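Local coordinates for hypothetical ntf2-like protein (Bacteroides fragilis, PDB 3SBU) that is of unknown function but has an NTF2-like, cystatin-like fold and belongs to a family of uncharacterised bacterial proteins, this one from Bacteroides fragilis, at residues 152-155 / 156-159; 193-196 / 197-200. All coordinates share one frame; numbering follows the deposited sequence.

How the contacts relate
Two helix starts, each headed by an aspartate N-cap, illustrate how one local device serves different parts of a fold. Contact 1 (152-155 / 156-159) opens helix 154-163, and contact 2 (193-196 / 197-200) follows it along the chain, where strand 189-194 gives way to the short helix 196-201. Their centres lie 22 Å apart and their nearest atoms about 8 Å apart, so they do not touch. Helix 165-170 and strand 176-182 come between them in sequence, and contact 2 takes in the end of the hairpin's second strand, 189-194. The first contact sends aromatic rings toward strands 226-230 and 240-245, whereas the second sits further from the chain centre and meets the second subunit.

Contact 1 of 2, residues 152-155 / 156-159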
ATOM      1  N   GLU A 152      29.370  -9.368   5.614  1.00 48.34           N
ATOM      2  CA  GLU A 152      28.832  -8.441   4.614  1.00 45.71           C
ATOM      3  C   GLU A 152      28.431  -7.106   5.279  1.00 46.13           C
ATOM      4  O   GLU A 152      27.769  -7.114   6.304  1.00 44.30           O
ATOM      5  CB  GLU A 152      27.637  -9.073   3.902  1.00 46.38           C
ATOM      6  CG  GLU A 152      27.176  -8.355   2.647  1.00 48.82           C
ATOM      7  CD  GLU A 152      26.006  -9.065   1.992  1.00 58.41           C
ATOM      8  OE1 GLU A 152      24.877  -8.961   2.519  1.00 51.94           O
ATOM      9  OE2 GLU A 152      26.225  -9.777   0.987  1.00 55.62           O
ATOM     10  N   ASP A 153      28.891  -5.983   4.726  1.00 42.62           N
ATOM     11  CA  ASP A 153      28.594  -4.648   5.252  1.00 42.16           C
ATOM     12  C   ASP A 153      27.151  -4.276   4.904  1.00 42.14           C
ATOM     13  O   ASP A 153      26.780  -4.421   3.734  1.00 40.49           O
ATOM     14  CB  ASP A 153      29.592  -3.623   4.669  1.00 45.44           C
ATOM     15  CG  ASP A 153      29.285  -2.182   5.061  1.00 56.72           C
ATOM     16  OD1 ASP A 153      29.483  -1.827   6.244  1.00 57.74           O
ATOM     17  OD2 ASP A 153      28.843  -1.423   4.194  1.00 61.98           O
ATOM     18  N   PHE A 154      26.350  -3.767   5.897  1.00 39.04           N
ATOM     19  CA  PHE A 154      24.941  -3.419   5.650  1.00 37.41           C
ATOM     20  C   PHE A 154      24.805  -2.335   4.564  1.00 40.29           C
ATOM     21  O   PHE A 154      23.998  -2.491   3.654  1.00 39.48           O
ATOM     22  CB  PHE A 154      24.155  -2.985   6.927  1.00 38.15           C
ATOM     23  CG  PHE A 154      22.719  -2.589   6.568  1.00 38.49           C
ATOM     24  CD1 PHE A 154      21.749  -3.564   6.302  1.00 40.04           C
ATOM     25  CD2 PHE A 154      22.364  -1.253   6.405  1.00 39.88           C
ATOM     26  CE1 PHE A 154      20.444  -3.213   5.917  1.00 40.40           C
ATOM     27  CE2 PHE A 154      21.048  -0.901   5.999  1.00 42.81           C
ATOM     28  CZ  PHE A 154      20.099  -1.885   5.771  1.00 40.14           C
ATOM     29  N   VAL A 155      25.632  -1.276   4.649  1.00 39.32           N
ATOM     30  CA  VAL A 155      25.594  -0.097   3.778  1.00 40.70           C
ATOM     31  C   VAL A 155      25.828  -0.485   2.327  1.00 48.56           C
ATOM     32  O   VAL A 155      25.073  -0.064   1.435  1.00 49.83           O
ATOM     33  CB  VAL A 155      26.603   0.977   4.260  1.00 44.93           C
ATOM     34  CG1 VAL A 155      26.715   2.136   3.259  1.00 45.72           C
ATOM     35  CG2 VAL A 155      26.212   1.497   5.648  1.00 43.79           C
ATOM     36  N   GLU A 156      26.849  -1.319   2.106  1.00 45.51           N
ATOM     37  CA  GLU A 156      27.210  -1.753   0.774  1.00 46.71           C
ATOM     38  C   GLU A 156      26.156  -2.698   0.269  1.00 48.73           C
ATOM     39  O   GLU A 156      25.781  -2.572  -0.885  1.00 47.56           O
ATOM     40  CB  GLU A 156      28.618  -2.368   0.732  1.00 49.16           C
ATOM     41  CG  GLU A 156      29.671  -1.382   1.239  1.00 67.84           C
ATOM     42  CD  GLU A 156      30.846  -1.088   0.326  1.00 95.32           C
ATOM     43  OE1 GLU A 156      30.705  -0.238  -0.585  1.00106.96           O
ATOM     44  OE2 GLU A 156      31.928  -1.672   0.562  1.00 72.26           O
ATOM     45  N   PHE A 157      25.624  -3.602   1.117  1.00 44.60           N
ATOM     46  CA  PHE A 157      24.535  -4.489   0.710  1.00 42.74           C
ATOM     47  C   PHE A 157      23.310  -3.635   0.294  1.00 44.16           C
ATOM     48  O   PHE A 157      22.673  -3.925  -0.726  1.00 44.22           O
ATOM     49  CB  PHE A 157      24.159  -5.465   1.859  1.00 42.17           C
ATOM     50  CG  PHE A 157      22.687  -5.831   1.896  1.00 41.35           C
ATOM     51  CD1 PHE A 157      22.198  -6.864   1.110  1.00 43.20           C
ATOM     52  CD2 PHE A 157      21.784  -5.106   2.681  1.00 39.72           C
ATOM     53  CE1 PHE A 157      20.842  -7.185   1.112  1.00 42.92           C
ATOM     54  CE2 PHE A 157      20.417  -5.407   2.658  1.00 40.83           C
ATOM     55  CZ  PHE A 157      19.960  -6.467   1.897  1.00 39.79           C
ATOM     56  N   PHE A 158      22.981  -2.605   1.103  1.00 39.75           N
ATOM     57  CA  PHE A 158      21.800  -1.772   0.876  1.00 39.79           C
ATOM     58  C   PHE A 158      21.843  -1.065  -0.478  1.00 44.39           C
ATOM     59  O   PHE A 158      20.818  -1.044  -1.158  1.00 43.86           O
ATOM     60  CB  PHE A 158      21.533  -0.756   1.998  1.00 40.79           C
ATOM     61  CG  PHE A 158      20.167  -0.121   1.800  1.00 42.02           C
ATOM     62  CD1 PHE A 158      19.004  -0.824   2.113  1.00 44.39           C
ATOM     63  CD2 PHE A 158      20.043   1.138   1.200  1.00 44.68           C
ATOM     64  CE1 PHE A 158      17.743  -0.260   1.880  1.00 45.98           C
ATOM     65  CE2 PHE A 158      18.779   1.704   0.966  1.00 48.01           C
ATOM     66  CZ  PHE A 158      17.639   0.998   1.305  1.00 45.27           C
ATOM     67  N   GLY A 159      23.007  -0.548  -0.873  1.00 43.10           N
ATOM     68  CA  GLY A 159      23.186   0.089  -2.177  1.00 44.82           C
ATOM     69  C   GLY A 159      22.828  -0.830  -3.328  1.00 50.68           C
ATOM     70  O   GLY A 159      22.179  -0.401  -4.291  1.00 54.01           O
TER
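With chi1 at 178°, F154 has its CG trans to the backbone N, and F157 is swung to 147°, away from a regular staggered value; these torsions bring the two rings together at the start of helix 154-163. F154 CE1 lies 3.9 Å from F157 CE2, the ring planes inclined at 48°, so the pair neither stacks nor meets edge to face. F158 runs beside F154 and points the same way: its CB sits over one face of the F154 ring, while F158 CD1 comes within 4.0 Å of F154 CZ. The planes of F154 and F158 are not far from parallel, but with ring centroids 5.9 Å apart their faces overlap little. At the edge of the F157 ring, in its plane, is the carbonyl oxygen of F154.

The helix start itself is held by D153. Its OD2 accepts from E156 N at 2.9 Å, approached on the anti side and somewhat out of the carboxylate plane, and also touches E156 CG. The first helical turn is then closed by F157 N to D153 O, 3.0 Å, and F158 N to F154 O, 2.7 Å. E152 reaches forward with an extended chain and sets OE1 3.6 Å from F157 CB; OE1 also accepts from W251 N, while OE2 forms a salt bridge with R171.

W251 meets both F154 and F157, and F244 adds an edge-to-face partner for F154. An aspartate N-cap thus starts a helix whose opening residues F154, F157 and F158 form an aromatic cluster, packed by F154 and F158 against strand 226-230 of the antiparallel sheet.

Contact 2 of 2, residues 193-196 / 197-200; sequences TLDL and NQWF
The backbone leaves strand 189-194 at L194, turns through an extended D195 (psi 178°) and enters helical angles at L196, which brings the D195 and Q198 CA atoms to 5.2 Å. D195 has its CG tucked between the backbone N and the carbonyl carbon (chi1 62°), which directs OD1 at the helix start, where it accepts from Q198 N at 2.8 Å, met nearly in line with its C-O bond. Q198 answers in the other direction. Its chain extends past CG and crosses the aspartate side chain at about a right angle, and its OE1 takes the D195 N-H at 2.9 Å on a lone pair, in the amide plane. At the other end of this amide, NE2 is hydrogen-bonded to I146 O of the second subunit and donates to water 1, which in turn gives a hydrogen to T193 O at 2.8 Å; with OE1 bonded as well, the amide's rotation is fixed.

L194 lays CD2 against Q198 CB, 3.8 Å away, so the leucine packs at the base of the glutamine side chain. Backbone bonds from W199 N to D195 O and from F200 N to L196 O continue the turn, and W199 NE1 is held by Q168. N197 ND2 reaches E148 of the second subunit. The reciprocal pair of D195 and Q198 is a capping box, here marking a strand-to-helix transition at the subunit interface.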
ATOM      1  N   THR A 193       1.560 -11.918   5.230  1.00 48.36           N
ATOM      2  CA  THR A 193       2.801 -12.185   4.500  1.00 48.02           C
ATOM      3  C   THR A 193       2.684 -11.638   3.099  1.00 52.38           C
ATOM      4  O   THR A 193       1.575 -11.462   2.620  1.00 55.69           O
ATOM      5  CB  THR A 193       3.148 -13.687   4.496  1.00 56.60           C
ATOM      6  OG1 THR A 193       2.105 -14.398   3.851  1.00 57.79           O
ATOM      7  CG2 THR A 193       3.407 -14.254   5.890  1.00 52.87           C
ATOM      8  N   LEU A 194       3.822 -11.320   2.461  1.00 46.91           N
ATOM      9  CA  LEU A 194       3.915 -10.892   1.055  1.00 48.03           C
ATOM     10  C   LEU A 194       4.799 -11.852   0.285  1.00 51.81           C
ATOM     11  O   LEU A 194       5.858 -12.217   0.797  1.00 50.03           O
ATOM     12  CB  LEU A 194       4.523  -9.479   0.876  1.00 46.63           C
ATOM     13  CG  LEU A 194       3.863  -8.276   1.527  1.00 49.49           C
ATOM     14  CD1 LEU A 194       4.758  -7.075   1.412  1.00 47.49           C
ATOM     15  CD2 LEU A 194       2.511  -7.940   0.890  1.00 50.42           C
ATOM     16  N   ASP A 195       4.415 -12.199  -0.952  1.00 48.49           N
ATOM     17  CA  ASP A 195       5.261 -12.983  -1.849  1.00 48.43           C
ATOM     18  C   ASP A 195       6.133 -11.967  -2.602  1.00 52.22           C
ATOM     19  O   ASP A 195       5.973 -10.762  -2.366  1.00 51.59           O
ATOM     20  CB  ASP A 195       4.464 -13.928  -2.777  1.00 52.80           C
ATOM     21  CG  ASP A 195       3.494 -13.287  -3.768  1.00 62.01           C
ATOM     22  OD1 ASP A 195       3.670 -12.092  -4.091  1.00 58.86           O
ATOM     23  OD2 ASP A 195       2.600 -14.003  -4.267  1.00 72.23           O
ATOM     24  N   LEU A 196       7.053 -12.432  -3.473  1.00 49.15           N
ATOM     25  CA  LEU A 196       7.970 -11.531  -4.170  0.50 49.73           C
ATOM     26  C   LEU A 196       7.238 -10.544  -5.095  1.00 55.03           C
ATOM     27  O   LEU A 196       7.621  -9.374  -5.126  1.00 54.04           O
ATOM     28  CB  LEU A 196       9.072 -12.290  -4.933  0.50 50.85           C
ATOM     29  CG  LEU A 196      10.084 -13.090  -4.078  0.50 54.49           C
ATOM     30  CD1 LEU A 196      11.102 -13.790  -4.956  0.50 56.12           C
ATOM     31  CD2 LEU A 196      10.821 -12.207  -3.071  0.50 54.85           C
ATOM     32  N   ASN A 197       6.181 -10.978  -5.793  1.00 54.37           N
ATOM     33  CA  ASN A 197       5.400 -10.089  -6.661  1.00 56.50           C
ATOM     34  C   ASN A 197       4.661  -9.020  -5.845  1.00 59.57           C
ATOM     35  O   ASN A 197       4.577  -7.875  -6.288  1.00 60.86           O
ATOM     36  CB  ASN A 197       4.406 -10.886  -7.517  1.00 61.42           C
ATOM     37  CG  ASN A 197       5.071 -11.740  -8.578  1.00 77.57           C
ATOM     38  OD1 ASN A 197       6.137 -11.415  -9.124  1.00 70.13           O
ATOM     39  ND2 ASN A 197       4.445 -12.859  -8.894  1.00 69.21           N
ATOM     40  N   GLN A 198       4.165  -9.381  -4.641  1.00 52.81           N
ATOM     41  CA  GLN A 198       3.469  -8.444  -3.780  1.00 51.76           C
ATOM     42  C   GLN A 198       4.460  -7.440  -3.189  1.00 53.23           C
ATOM     43  O   GLN A 198       4.116  -6.272  -3.039  1.00 52.32           O
ATOM     44  CB  GLN A 198       2.696  -9.166  -2.676  1.00 52.34           C
ATOM     45  CG  GLN A 198       1.496  -9.964  -3.180  1.00 55.11           C
ATOM     46  CD  GLN A 198       0.938 -10.828  -2.069  1.00 62.27           C
ATOM     47  OE1 GLN A 198       1.646 -11.604  -1.415  1.00 55.33           O
ATOM     48  NE2 GLN A 198      -0.301 -10.618  -1.729  1.00 50.87           N
ATOM     49  N   TRP A 199       5.687  -7.871  -2.886  1.00 50.40           N
ATOM     50  CA  TRP A 199       6.708  -6.956  -2.366  1.00 48.85           C
ATOM     51  C   TRP A 199       7.036  -5.880  -3.433  1.00 54.75           C
ATOM     52  O   TRP A 199       7.157  -4.701  -3.097  1.00 52.08           O
ATOM     53  CB  TRP A 199       7.973  -7.697  -1.915  1.00 45.29           C
ATOM     54  CG  TRP A 199       9.210  -6.837  -1.951  1.00 44.76           C
ATOM     55  CD1 TRP A 199      10.151  -6.799  -2.935  1.00 47.91           C
ATOM     56  CD2 TRP A 199       9.573  -5.814  -1.008  1.00 42.69           C
ATOM     57  NE1 TRP A 199      11.102  -5.847  -2.644  1.00 45.74           N
ATOM     58  CE2 TRP A 199      10.775  -5.229  -1.466  1.00 45.81           C
ATOM     59  CE3 TRP A 199       8.972  -5.300   0.158  1.00 42.10           C
ATOM     60  CZ2 TRP A 199      11.419  -4.189  -0.772  1.00 43.56           C
ATOM     61  CZ3 TRP A 199       9.608  -4.275   0.844  1.00 41.70           C
ATOM     62  CH2 TRP A 199      10.818  -3.733   0.386  1.00 41.89           C
ATOM     63  N   PHE A 200       7.142  -6.277  -4.703  1.00 56.41           N
ATOM     64  CA  PHE A 200       7.441  -5.315  -5.761  1.00 60.71           C
ATOM     65  C   PHE A 200       6.334  -4.267  -5.915  1.00 64.34           C
ATOM     66  O   PHE A 200       6.648  -3.110  -6.176  1.00 65.24           O
ATOM     67  CB  PHE A 200       7.750  -6.013  -7.104  1.00 67.04           C
ATOM     68  CG  PHE A 200       9.091  -6.719  -7.091  1.00 70.58           C
ATOM     69  CD1 PHE A 200      10.208  -6.127  -6.493  1.00 73.49           C
ATOM     70  CD2 PHE A 200       9.249  -7.957  -7.703  1.00 76.85           C
ATOM     71  CE1 PHE A 200      11.435  -6.782  -6.460  1.00 74.25           C
ATOM     72  CE2 PHE A 200      10.489  -8.596  -7.702  1.00 79.66           C
ATOM     73  CZ  PHE A 200      11.568  -8.009  -7.061  1.00 75.76           C
TER
HETATM   74  O   HOH W   1      -0.691 -12.079   1.144  1.00 57.91           O